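Local coordinates for protein secretory pathway GDP dissociation inhibitor (Saccharomyces cerevisiae, PDB 2BCG) that regulates secretory Rab GTPases such as SEC4 by inhibiting release of their GDP, and extracts GDP-bound YPT7 from vacuolar membranes, at residues I87-M92 and D418-F423. Numbering follows the deposited sequence.
Sequences IPKFLM and DASSHF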
ATOM      1  N   ILE A  87      -9.034  -5.125  -4.910  1.00  9.72           N
ATOM      2  CA  ILE A  87      -8.359  -6.336  -5.369  1.00 10.74           C
ATOM      3  C   ILE A  87      -7.585  -6.981  -4.204  1.00 11.52           C
ATOM      4  O   ILE A  87      -6.629  -6.382  -3.706  1.00 12.38           O
ATOM      5  CB  ILE A  87      -7.400  -6.059  -6.567  1.00 11.16           C
ATOM      6  CG1 ILE A  87      -8.201  -5.486  -7.730  1.00 11.67           C
ATOM      7  CG2 ILE A  87      -6.633  -7.368  -6.922  1.00 12.65           C
ATOM      8  CD1 ILE A  87      -7.361  -5.216  -8.978  1.00 12.54           C
ATOM      9  N   PRO A  88      -8.004  -8.181  -3.765  1.00 11.39           N
ATOM     10  CA  PRO A  88      -7.385  -8.721  -2.565  1.00 12.57           C
ATOM     11  C   PRO A  88      -5.954  -9.234  -2.808  1.00 12.13           C
ATOM     12  O   PRO A  88      -5.693  -9.959  -3.766  1.00 12.57           O
ATOM     13  CB  PRO A  88      -8.352  -9.850  -2.168  1.00 14.05           C
ATOM     14  CG  PRO A  88      -8.915 -10.315  -3.477  1.00 14.03           C
ATOM     15  CD  PRO A  88      -9.037  -9.086  -4.321  1.00 12.56           C
ATOM     16  N   LYS A  89      -5.045  -8.867  -1.927  1.00 12.48           N
ATOM     17  CA  LYS A  89      -3.684  -9.439  -1.961  1.00 11.31           C
ATOM     18  C   LYS A  89      -3.140  -9.421  -0.551  1.00 11.74           C
ATOM     19  O   LYS A  89      -3.391  -8.431   0.188  1.00 13.11           O
ATOM     20  CB  LYS A  89      -2.712  -8.594  -2.804  1.00 12.30           C
ATOM     21  CG  LYS A  89      -3.123  -8.384  -4.226  1.00 12.46           C
ATOM     22  CD  LYS A  89      -2.761  -9.617  -5.058  1.00 11.36           C
ATOM     23  CE  LYS A  89      -3.237  -9.448  -6.468  1.00 11.79           C
ATOM     24  NZ  LYS A  89      -2.842 -10.657  -7.265  1.00 11.88           N
ATOM     25  N   PHE A  90      -2.423 -10.494  -0.178  1.00 11.65           N
ATOM     26  CA  PHE A  90      -1.531 -10.489   0.967  1.00 11.30           C
ATOM     27  C   PHE A  90      -0.061 -10.314   0.560  1.00 12.29           C
ATOM     28  O   PHE A  90       0.292 -10.453  -0.615  1.00 12.62           O
ATOM     29  CB  PHE A  90      -1.701 -11.780   1.746  1.00 11.50           C
ATOM     30  CG  PHE A  90      -3.073 -11.917   2.393  1.00 11.63           C
ATOM     31  CD1 PHE A  90      -3.895 -13.024   2.134  1.00 14.21           C
ATOM     32  CD2 PHE A  90      -3.540 -10.943   3.270  1.00 13.25           C
ATOM     33  CE1 PHE A  90      -5.153 -13.143   2.764  1.00 15.98           C
ATOM     34  CE2 PHE A  90      -4.803 -11.058   3.874  1.00 14.14           C
ATOM     35  CZ  PHE A  90      -5.599 -12.173   3.630  1.00 13.45           C
ATOM     36  N   LEU A  91       0.808 -10.027   1.532  1.00 11.90           N
ATOM     37  CA  LEU A  91       2.269 -10.021   1.268  1.00 12.36           C
ATOM     38  C   LEU A  91       2.918 -11.300   1.842  1.00 12.39           C
ATOM     39  O   LEU A  91       2.740 -11.584   3.014  1.00 13.33           O
ATOM     40  CB  LEU A  91       2.932  -8.824   1.972  1.00 12.43           C
ATOM     41  CG  LEU A  91       2.745  -7.433   1.330  1.00 14.54           C
ATOM     42  CD1 LEU A  91       1.336  -6.892   1.623  1.00 17.06           C
ATOM     43  CD2 LEU A  91       3.812  -6.458   1.806  1.00 15.19           C
ATOM     44  N   MET A  92       3.660 -12.050   1.026  1.00 13.89           N
ATOM     45  CA  MET A  92       4.501 -13.098   1.613  1.00 14.84           C
ATOM     46  C   MET A  92       5.551 -12.446   2.528  1.00 15.15           C
ATOM     47  O   MET A  92       6.275 -11.517   2.120  1.00 14.63           O
ATOM     48  CB  MET A  92       5.226 -13.905   0.528  1.00 15.85           C
ATOM     49  CG  MET A  92       4.344 -14.852  -0.227  1.00 18.34           C
ATOM     50  SD  MET A  92       3.985 -16.308   0.800  1.00 24.70           S
ATOM     51  CE  MET A  92       4.302 -17.677  -0.291  1.00 25.67           C
ATOM     52  N   ASP A 418      -3.489  -9.738 -10.962  1.00 12.30           N
ATOM     53  CA  ASP A 418      -4.000 -11.055 -11.330  1.00 12.93           C
ATOM     54  C   ASP A 418      -4.769 -11.716 -10.177  1.00 12.59           C
ATOM     55  O   ASP A 418      -5.030 -11.081  -9.146  1.00 12.00           O
ATOM     56  CB  ASP A 418      -2.853 -11.934 -11.881  1.00 14.40           C
ATOM     57  CG  ASP A 418      -1.807 -12.310 -10.835  1.00 14.21           C
ATOM     58  OD1 ASP A 418      -0.660 -12.695 -11.226  1.00 17.68           O
ATOM     59  OD2 ASP A 418      -2.109 -12.277  -9.628  1.00 13.63           O
ATOM     60  N   ALA A 419      -5.169 -12.974 -10.372  1.00 14.06           N
ATOM     61  CA  ALA A 419      -6.005 -13.686  -9.398  1.00 14.08           C
ATOM     62  C   ALA A 419      -5.220 -14.300  -8.249  1.00 14.56           C
ATOM     63  O   ALA A 419      -5.817 -14.861  -7.325  1.00 14.39           O
ATOM     64  CB  ALA A 419      -6.770 -14.779 -10.115  1.00 16.31           C
ATOM     65  N   SER A 420      -3.895 -14.207  -8.282  1.00 13.32           N
ATOM     66  CA  SER A 420      -3.073 -14.819  -7.228  1.00 12.82           C
ATOM     67  C   SER A 420      -3.369 -14.104  -5.922  1.00 11.96           C
ATOM     68  O   SER A 420      -3.786 -12.927  -5.910  1.00 12.58           O
ATOM     69  CB  SER A 420      -1.583 -14.814  -7.558  1.00 13.28           C
ATOM     70  OG  SER A 420      -1.063 -13.514  -7.492  1.00 14.79           O
ATOM     71  N   SER A 421      -3.111 -14.810  -4.823  1.00 12.26           N
ATOM     72  CA  SER A 421      -3.576 -14.325  -3.514  1.00 12.42           C
ATOM     73  C   SER A 421      -2.579 -13.402  -2.818  1.00 11.76           C
ATOM     74  O   SER A 421      -2.867 -12.856  -1.753  1.00 11.68           O
ATOM     75  CB  SER A 421      -3.873 -15.543  -2.629  1.00 13.46           C
ATOM     76  OG  SER A 421      -2.689 -16.237  -2.282  1.00 14.15           O
ATOM     77  N   HIS A 422      -1.407 -13.220  -3.426  1.00 12.39           N
ATOM     78  CA  HIS A 422      -0.387 -12.359  -2.841  1.00 12.52           C
ATOM     79  C   HIS A 422       0.376 -11.606  -3.929  1.00 12.97           C
ATOM     80  O   HIS A 422       0.103 -11.788  -5.113  1.00 11.89           O
ATOM     81  CB  HIS A 422       0.551 -13.183  -1.951  1.00 12.96           C
ATOM     82  CG  HIS A 422       1.227 -14.302  -2.666  1.00 13.67           C
ATOM     83  ND1 HIS A 422       2.387 -14.127  -3.387  1.00 17.38           N
ATOM     84  CD2 HIS A 422       0.902 -15.615  -2.782  1.00 17.21           C
ATOM     85  CE1 HIS A 422       2.754 -15.284  -3.910  1.00 18.83           C
ATOM     86  NE2 HIS A 422       1.875 -16.205  -3.554  1.00 17.24           N
ATOM     87  N   PHE A 423       1.304 -10.734  -3.524  1.00 13.41           N
ATOM     88  CA  PHE A 423       1.891  -9.747  -4.450  1.00 14.00           C
ATOM     89  C   PHE A 423       3.174 -10.206  -5.181  1.00 14.26           C
ATOM     90  O   PHE A 423       3.789  -9.424  -5.919  1.00 13.43           O
ATOM     91  CB  PHE A 423       2.132  -8.395  -3.707  1.00 15.31           C
ATOM     92  CG  PHE A 423       1.027  -7.344  -3.883  1.00 16.42           C
ATOM     93  CD1 PHE A 423       0.457  -7.098  -5.132  1.00 18.30           C
ATOM     94  CD2 PHE A 423       0.601  -6.552  -2.804  1.00 21.65           C
ATOM     95  CE1 PHE A 423      -0.535  -6.110  -5.316  1.00 20.91           C
ATOM     96  CE2 PHE A 423      -0.370  -5.568  -2.987  1.00 19.93           C
ATOM     97  CZ  PHE A 423      -0.918  -5.340  -4.244  1.00 20.19           C
TER
HETATM   98  O   HOH W   1      -6.292 -11.689  -5.640  1.00 17.83           O
HETATM   99  O   HOH W   2       0.178 -10.510  -7.442  1.00 15.06           O
HETATM  100  O   HOH W   3      -0.970  -8.870  -9.479  1.00 21.63           O
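Lys89 drives its ammonium group into the Asx turn at Asp418-Ser420, where two backbone carbonyls and a carboxylate meet it. Lys89 NZ donates to Ser420 O at 2.8 Å and to Asp418 O at 2.9 Å. The Asp418 carbonyl is met from above its plane, while NZ is tilted less from the plane of the Ser420 carbonyl. A salt bridge joins Lys89 NZ to Asp418 OD2 at 3.0 Å. Asp418 OD2 also takes the backbone N of Ser420 from above the carboxylate plane, which makes the Asx turn. Ser420 OG donates to the syn lone pair of Asp418 OD2 at 2.7 Å. Asp418 OD1 is hydrogen-bonded to Ser425 OG, so both carboxylate oxygens are held. The nearby charge of Lys89 would favour an ionised Asp418. A water accepts from NZ and donates to His422 O; another donates to both Pro88 O and Ser420 O.

The lysine stem crosses Phe423 at about a right angle. Lys89 CG lies over one ring face as a CH-pi contact, 3.8 Å from the centroid of the Phe423 ring. The chain bends at chi2 (-81°), which brings CD alongside the carbonyl oxygens of Ser420 and His422.

The backbones pair once, Phe90 with His422. Phe90 N donates to Ser421 O at 2.9 Å, nearly straight at 174°. The return bond from Phe423 N to Phe90 O is weak. Further on, Met92 CG sits over a face of the His422 ring, offset toward the rim.

Phe90 and Met92 also pack against Tyr234 of strand 234-237. The contact is a single beta bridge with a buried lysine salt-bridged to Asp418, joining the segment that runs into edge strand 91-92 of a three-stranded antiparallel sheet to the loop before helix 424-438, with Phe423 at its N-cap position, within the Rab GDI fold.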